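Lmo2470 protein (Listeria monocytogenes EGD-e, PDB 5HL3) is a calcium-binding leucine-rich-repeat internalin, InlP, that interacts with host afadin and facilitates crossing of the basement membrane by Listeria. Local coordinates at residues Arg68-Asn73 / Thr94-Lys99; Thr87-Ile92 / Gln120-Met125. One frame throughout, in Å; residues are numbered along the deposited sequence.

Interaction 1 of 2, residues Arg68-Asn73 / Thr94-Lys99; sequences RAMFNN and TIPHLK. With CA (calcium ion), chain I.
Phe71 and Thr94 join two successive turns of the leucine-rich-repeat solenoid, in the segments that precede strands 76-79 and 100-103, through one direct backbone hydrogen bond, Phe71 N to Thr94 O at 2.9 Å. The accepting carbonyl also lies at the edge of the Phe71 ring, in its plane. A second backbone link runs through water: one molecule donates to Phe71 O and accepts from His97 N, each bond 2.8 Å long. Next to it, Asn72 O approaches the edge of the His97 ring, 3.3 Å from CD2. Thr94 chi1 (56°) sets OG1 between its backbone N and carbonyl carbon, where it is hydrogen-bonded to Leu66 O; Thr94 CB lies 3.0 Å from Ala69 O.

Apolar packing flanks these polar links. The Phe71 side chain lies beside that of Ile95 and points the same way, CD2 being 4.1 Å from CG1, while Leu45 of helix 42-46 also touches Phe71. Met70, a selenomethionine, starts away from the other segment, but bends at chi2 and chi3 bring SE to 4.3 Å from Pro96 CD.

At the far end Asn73 OD1 binds a calcium ion at 2.3 Å, with three waters as further ligands; one also donates to Asn72 O. Side-chain packing, a single direct bond and bridging water thus share the work of joining neighbouring loops, and the hydrated ion is tied to the backbone at the contact's margin.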
loop_
_atom_site.group_PDB
_atom_site.type_symbol
_atom_site.label_atom_id
_atom_site.label_comp_id
_atom_site.label_asym_id
_atom_site.label_seq_id
_atom_site.Cartn_x
_atom_site.Cartn_y
_atom_site.Cartn_z
ATOM N N ARG A 68 2.554 -35.656 1.908
ATOM C CA ARG A 68 2.222 -37.082 1.991
ATOM C C ARG A 68 0.993 -37.439 1.170
ATOM O O ARG A 68 0.645 -38.608 1.100
ATOM C CB ARG A 68 1.994 -37.477 3.445
ATOM C CG ARG A 68 3.270 -37.337 4.291
ATOM C CD ARG A 68 2.960 -37.242 5.772
ATOM N NE ARG A 68 2.346 -38.459 6.318
ATOM C CZ ARG A 68 2.994 -39.423 6.967
ATOM N NH1 ARG A 68 4.308 -39.386 7.105
ATOM N NH2 ARG A 68 2.321 -40.449 7.450
ATOM N N ALA A 69 0.343 -36.456 0.554
ATOM C CA ALA A 69 -0.850 -36.709 -0.266
ATOM C C ALA A 69 -0.766 -35.919 -1.560
ATOM O O ALA A 69 -0.287 -34.786 -1.563
ATOM C CB ALA A 69 -2.121 -36.316 0.492
HETATM N N MSE A 70 -1.230 -36.514 -2.651
HETATM C CA MSE A 70 -1.251 -35.850 -3.953
HETATM C C MSE A 70 -2.552 -35.123 -4.167
HETATM O O MSE A 70 -3.611 -35.751 -4.141
HETATM C CB MSE A 70 -1.034 -36.884 -5.056
HETATM C CG MSE A 70 -0.982 -36.254 -6.454
HETATM SE SE MSE A 70 0.411 -34.901 -6.731
HETATM C CE MSE A 70 1.900 -36.120 -6.529
ATOM N N PHE A 71 -2.468 -33.807 -4.380
ATOM C CA PHE A 71 -3.623 -32.940 -4.634
ATOM C C PHE A 71 -3.609 -32.538 -6.118
ATOM O O PHE A 71 -3.077 -31.491 -6.497
ATOM C CB PHE A 71 -3.561 -31.709 -3.727
ATOM C CG PHE A 71 -3.597 -32.041 -2.257
ATOM C CD1 PHE A 71 -4.787 -32.315 -1.627
ATOM C CD2 PHE A 71 -2.420 -32.095 -1.507
ATOM C CE1 PHE A 71 -4.828 -32.622 -0.283
ATOM C CE2 PHE A 71 -2.456 -32.397 -0.156
ATOM C CZ PHE A 71 -3.674 -32.673 0.455
ATOM N N ASN A 72 -4.203 -33.384 -6.934
ATOM C CA ASN A 72 -4.174 -33.218 -8.370
ATOM C C ASN A 72 -4.985 -32.053 -8.875
ATOM O O ASN A 72 -4.646 -31.496 -9.923
ATOM C CB ASN A 72 -4.681 -34.496 -9.046
ATOM C CG ASN A 72 -3.708 -35.652 -8.930
ATOM O OD1 ASN A 72 -2.533 -35.510 -9.319
ATOM N ND2 ASN A 72 -4.172 -36.787 -8.410
ATOM N N ASN A 73 -6.036 -31.660 -8.138
ATOM C CA ASN A 73 -6.987 -30.643 -8.619
ATOM C C ASN A 73 -7.114 -29.413 -7.735
ATOM O O ASN A 73 -7.924 -28.532 -8.005
ATOM C CB ASN A 73 -8.353 -31.291 -8.817
ATOM C CG ASN A 73 -8.309 -32.353 -9.880
ATOM O OD1 ASN A 73 -7.787 -32.112 -10.978
ATOM N ND2 ASN A 73 -8.863 -33.509 -9.583
ATOM N N THR A 94 3.288 -31.571 -4.096
ATOM C CA THR A 94 2.012 -32.262 -4.283
ATOM C C THR A 94 0.806 -31.359 -4.512
ATOM O O THR A 94 -0.318 -31.816 -4.414
ATOM C CB THR A 94 1.730 -33.176 -3.070
ATOM O OG1 THR A 94 1.755 -32.393 -1.883
ATOM C CG2 THR A 94 2.793 -34.298 -2.974
ATOM N N ILE A 95 1.025 -30.085 -4.831
ATOM C CA ILE A 95 -0.079 -29.172 -5.224
ATOM C C ILE A 95 0.387 -28.487 -6.519
ATOM O O ILE A 95 0.547 -27.254 -6.590
ATOM C CB ILE A 95 -0.431 -28.136 -4.147
ATOM C CG1 ILE A 95 -0.440 -28.773 -2.745
ATOM C CG2 ILE A 95 -1.801 -27.529 -4.471
ATOM C CD1 ILE A 95 -0.675 -27.754 -1.641
ATOM N N PRO A 96 0.596 -29.275 -7.578
ATOM C CA PRO A 96 1.205 -28.744 -8.791
ATOM C C PRO A 96 0.414 -27.660 -9.501
ATOM O O PRO A 96 1.025 -26.827 -10.216
ATOM C CB PRO A 96 1.315 -29.979 -9.688
ATOM C CG PRO A 96 0.312 -30.947 -9.164
ATOM C CD PRO A 96 0.350 -30.727 -7.690
ATOM N N HIS A 97 -0.897 -27.617 -9.287
ATOM C CA HIS A 97 -1.748 -26.648 -9.990
ATOM C C HIS A 97 -2.218 -25.499 -9.105
ATOM O O HIS A 97 -3.160 -24.803 -9.445
ATOM C CB HIS A 97 -2.885 -27.398 -10.687
ATOM C CG HIS A 97 -2.364 -28.454 -11.605
ATOM N ND1 HIS A 97 -1.634 -28.151 -12.728
ATOM C CD2 HIS A 97 -2.354 -29.805 -11.511
ATOM C CE1 HIS A 97 -1.240 -29.263 -13.315
ATOM N NE2 HIS A 97 -1.670 -30.291 -12.600
ATOM N N LEU A 98 -1.513 -25.277 -8.000
ATOM C CA LEU A 98 -1.827 -24.159 -7.134
ATOM C C LEU A 98 -1.778 -22.821 -7.890
ATOM O O LEU A 98 -0.801 -22.524 -8.590
ATOM C CB LEU A 98 -0.843 -24.123 -5.968
ATOM C CG LEU A 98 -1.179 -23.116 -4.857
ATOM C CD1 LEU A 98 -2.589 -23.280 -4.283
ATOM C CD2 LEU A 98 -0.146 -23.208 -3.756
ATOM N N LYS A 99 -2.860 -22.064 -7.759
ATOM C CA LYS A 99 -3.005 -20.737 -8.413
ATOM C C LYS A 99 -3.120 -19.601 -7.440
ATOM O O LYS A 99 -2.688 -18.487 -7.741
ATOM C CB LYS A 99 -4.241 -20.754 -9.311
ATOM C CG LYS A 99 -4.044 -21.650 -10.502
ATOM C CD LYS A 99 -5.249 -21.838 -11.354
ATOM C CE LYS A 99 -4.879 -22.766 -12.518
ATOM N NZ LYS A 99 -4.045 -24.006 -12.183
HETATM CA CA CA I . -7.348 -31.335 -13.070
HETATM O O HOH W 1 -2.760 -28.984 -7.652
HETATM O O HOH W 2 -5.649 -30.097 -12.107
HETATM O O HOH W 3 -6.203 -33.389 -12.903
HETATM O O HOH W 4 -9.275 -30.038 -12.150
#

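Interaction 2 of 2, residues Thr87-Ile92 / Gln120-Met125; sequences TEFPDI and QNYPEM
Asp91 receives the backbone of Gln120 and Asn121 with its two carboxylate oxygens, one N-H to each. Gln120 N donates to OD2 at 2.8 Å in a nearly straight bond (167°), meeting it on the syn side but 28° out of the carboxylate plane. Asn121 N reaches the syn lone pair of OD1 at 2.9 Å. With CG anti to its own backbone N (chi1 -169°), Asp91 extends the carboxylate to this pair of donors. The Asn121 amide adds a weak bond from ND2 to Asp91 O, 3.3 Å long.

The Tyr122 hydroxyl gives its proton to Pro90 O at 2.7 Å, and this acceptor lies at the ring edge, in plane. While its proton is taken up there, OH lies beside Ile92 CG1 at 3.3 Å and Phe89 CE2 at 3.5 Å. Over one face of the tyrosine ring, near its rim, stands Asp91 OD1. A water lies 2.7 Å from Ile92 O and 3.1 Å from Asn121 O.

Phe89 continues inward against Val77 and Leu101 of the parallel sheet. Loops joining successive parallel strands thus stack on one another, with Phe89 in the hydrophobic interior, as in the leucine-rich-repeat solenoid of internalins.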
loop_
_atom_site.group_PDB
_atom_site.type_symbol
_atom_site.label_atom_id
_atom_site.label_comp_id
_atom_site.label_asym_id
_atom_site.label_seq_id
_atom_site.Cartn_x
_atom_site.Cartn_y
_atom_site.Cartn_z
ATOM N N THR A 87 4.850 -19.942 10.203
ATOM C CA THR A 87 5.409 -18.724 9.633
ATOM C C THR A 87 5.650 -18.833 8.126
ATOM O O THR A 87 6.132 -17.889 7.521
ATOM C CB THR A 87 6.715 -18.305 10.330
ATOM O OG1 THR A 87 7.720 -19.316 10.138
ATOM C CG2 THR A 87 6.515 -18.107 11.830
ATOM N N GLU A 88 5.319 -19.959 7.523
ATOM C CA GLU A 88 5.552 -20.149 6.101
ATOM C C GLU A 88 4.695 -21.265 5.552
ATOM O O GLU A 88 4.568 -22.332 6.202
ATOM C CB GLU A 88 7.021 -20.488 5.897
ATOM C CG GLU A 88 7.455 -20.781 4.495
ATOM C CD GLU A 88 8.944 -20.916 4.442
ATOM O OE1 GLU A 88 9.400 -22.072 4.393
ATOM O OE2 GLU A 88 9.617 -19.886 4.565
ATOM N N PHE A 89 4.069 -21.057 4.388
ATOM C CA PHE A 89 3.435 -22.174 3.690
ATOM C C PHE A 89 4.543 -22.855 2.890
ATOM O O PHE A 89 5.238 -22.197 2.141
ATOM C CB PHE A 89 2.273 -21.725 2.790
ATOM C CG PHE A 89 1.519 -22.878 2.232
ATOM C CD1 PHE A 89 0.644 -23.598 3.033
ATOM C CD2 PHE A 89 1.740 -23.320 0.947
ATOM C CE1 PHE A 89 -0.011 -24.721 2.544
ATOM C CE2 PHE A 89 1.089 -24.435 0.461
ATOM C CZ PHE A 89 0.221 -25.132 1.266
ATOM N N PRO A 90 4.736 -24.162 3.068
ATOM C CA PRO A 90 5.888 -24.806 2.444
ATOM C C PRO A 90 5.804 -24.945 0.924
ATOM O O PRO A 90 4.712 -24.926 0.358
ATOM C CB PRO A 90 5.917 -26.169 3.120
ATOM C CG PRO A 90 4.473 -26.465 3.350
ATOM C CD PRO A 90 3.895 -25.132 3.788
ATOM N N ASP A 91 6.968 -25.071 0.298
ATOM C CA ASP A 91 7.106 -25.278 -1.147
ATOM C C ASP A 91 7.161 -26.795 -1.368
ATOM O O ASP A 91 8.230 -27.384 -1.419
ATOM C CB ASP A 91 8.405 -24.575 -1.605
ATOM C CG ASP A 91 8.549 -24.476 -3.097
ATOM O OD1 ASP A 91 7.604 -24.784 -3.855
ATOM O OD2 ASP A 91 9.630 -24.062 -3.547
ATOM N N ILE A 92 5.999 -27.442 -1.424
ATOM C CA ILE A 92 5.908 -28.900 -1.552
ATOM C C ILE A 92 5.545 -29.269 -2.981
ATOM O O ILE A 92 5.097 -28.400 -3.751
ATOM C CB ILE A 92 4.909 -29.512 -0.541
ATOM C CG1 ILE A 92 3.496 -28.920 -0.719
ATOM C CG2 ILE A 92 5.394 -29.262 0.895
ATOM C CD1 ILE A 92 2.427 -29.627 0.061
ATOM N N GLN A 120 9.229 -22.685 -5.962
ATOM C CA GLN A 120 9.569 -23.337 -7.204
ATOM C C GLN A 120 8.558 -24.366 -7.683
ATOM O O GLN A 120 8.568 -24.716 -8.875
ATOM C CB GLN A 120 10.944 -24.022 -7.088
ATOM C CG GLN A 120 12.080 -23.050 -6.743
ATOM C CD GLN A 120 12.290 -22.032 -7.832
ATOM O OE1 GLN A 120 12.470 -22.402 -9.007
ATOM N NE2 GLN A 120 12.290 -20.762 -7.478
ATOM N N ASN A 121 7.695 -24.854 -6.790
ATOM C CA ASN A 121 6.796 -25.955 -7.142
ATOM C C ASN A 121 5.367 -25.522 -7.469
ATOM O O ASN A 121 4.499 -26.371 -7.661
ATOM C CB ASN A 121 6.784 -27.016 -6.034
ATOM C CG ASN A 121 8.122 -27.684 -5.871
ATOM O OD1 ASN A 121 8.721 -28.121 -6.852
ATOM N ND2 ASN A 121 8.576 -27.790 -4.642
ATOM N N TYR A 122 5.137 -24.216 -7.583
ATOM C CA TYR A 122 3.815 -23.668 -7.924
ATOM C C TYR A 122 3.938 -22.783 -9.159
ATOM O O TYR A 122 3.663 -21.583 -9.098
ATOM C CB TYR A 122 3.224 -22.871 -6.743
ATOM C CG TYR A 122 3.271 -23.620 -5.428
ATOM C CD1 TYR A 122 2.762 -24.925 -5.314
ATOM C CD2 TYR A 122 3.784 -23.031 -4.271
ATOM C CE1 TYR A 122 2.816 -25.617 -4.128
ATOM C CE2 TYR A 122 3.824 -23.728 -3.063
ATOM C CZ TYR A 122 3.338 -25.028 -2.998
ATOM O OH TYR A 122 3.367 -25.762 -1.818
ATOM N N PRO A 123 4.335 -23.362 -10.289
ATOM C CA PRO A 123 4.549 -22.544 -11.499
ATOM C C PRO A 123 3.314 -21.862 -12.057
ATOM O O PRO A 123 3.449 -20.944 -12.860
ATOM C CB PRO A 123 5.091 -23.558 -12.508
ATOM C CG PRO A 123 4.540 -24.846 -12.068
ATOM C CD PRO A 123 4.547 -24.794 -10.569
ATOM N N GLU A 124 2.120 -22.298 -11.658
ATOM C CA GLU A 124 0.891 -21.674 -12.106
ATOM C C GLU A 124 0.374 -20.623 -11.136
ATOM O O GLU A 124 -0.725 -20.108 -11.311
ATOM C CB GLU A 124 -0.184 -22.740 -12.385
ATOM C CG GLU A 124 0.292 -23.737 -13.451
ATOM C CD GLU A 124 -0.597 -24.941 -13.663
ATOM O OE1 GLU A 124 -1.705 -24.984 -13.161
ATOM O OE2 GLU A 124 -0.169 -25.864 -14.366
HETATM N N MSE A 125 1.160 -20.246 -10.131
HETATM C CA MSE A 125 0.662 -19.224 -9.186
HETATM C C MSE A 125 0.256 -17.950 -9.890
HETATM O O MSE A 125 1.007 -17.407 -10.689
HETATM C CB MSE A 125 1.727 -18.894 -8.148
HETATM C CG MSE A 125 1.150 -18.107 -6.950
HETATM SE SE MSE A 125 0.152 -19.214 -5.695
HETATM C CE MSE A 125 1.698 -19.887 -4.694
HETATM O O HOH W 5 3.376 -28.608 -5.879
#

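From the N terminus, the chain passes through 68-73 into strand 76-79, then through 87-92 and on to 94-99, where interaction 1 closes its loop. After strand 100-103 it reaches 120-125, which returns to 87-92 in interaction 2. The segments alternate, so the two loops cross, and the stretch between strands 76-79 and 100-103 is gripped from both sequence directions. The centres lie 10 Å apart and the contacts touch: Lys99 NZ forms a salt bridge with Glu124 OE1 at 2.7 Å, and Ile95 O packs on Tyr122 CD1. Together they tie the connections that lead into strands 76-79, 100-103 and 127-129 along the N-terminal part of the parallel sheet.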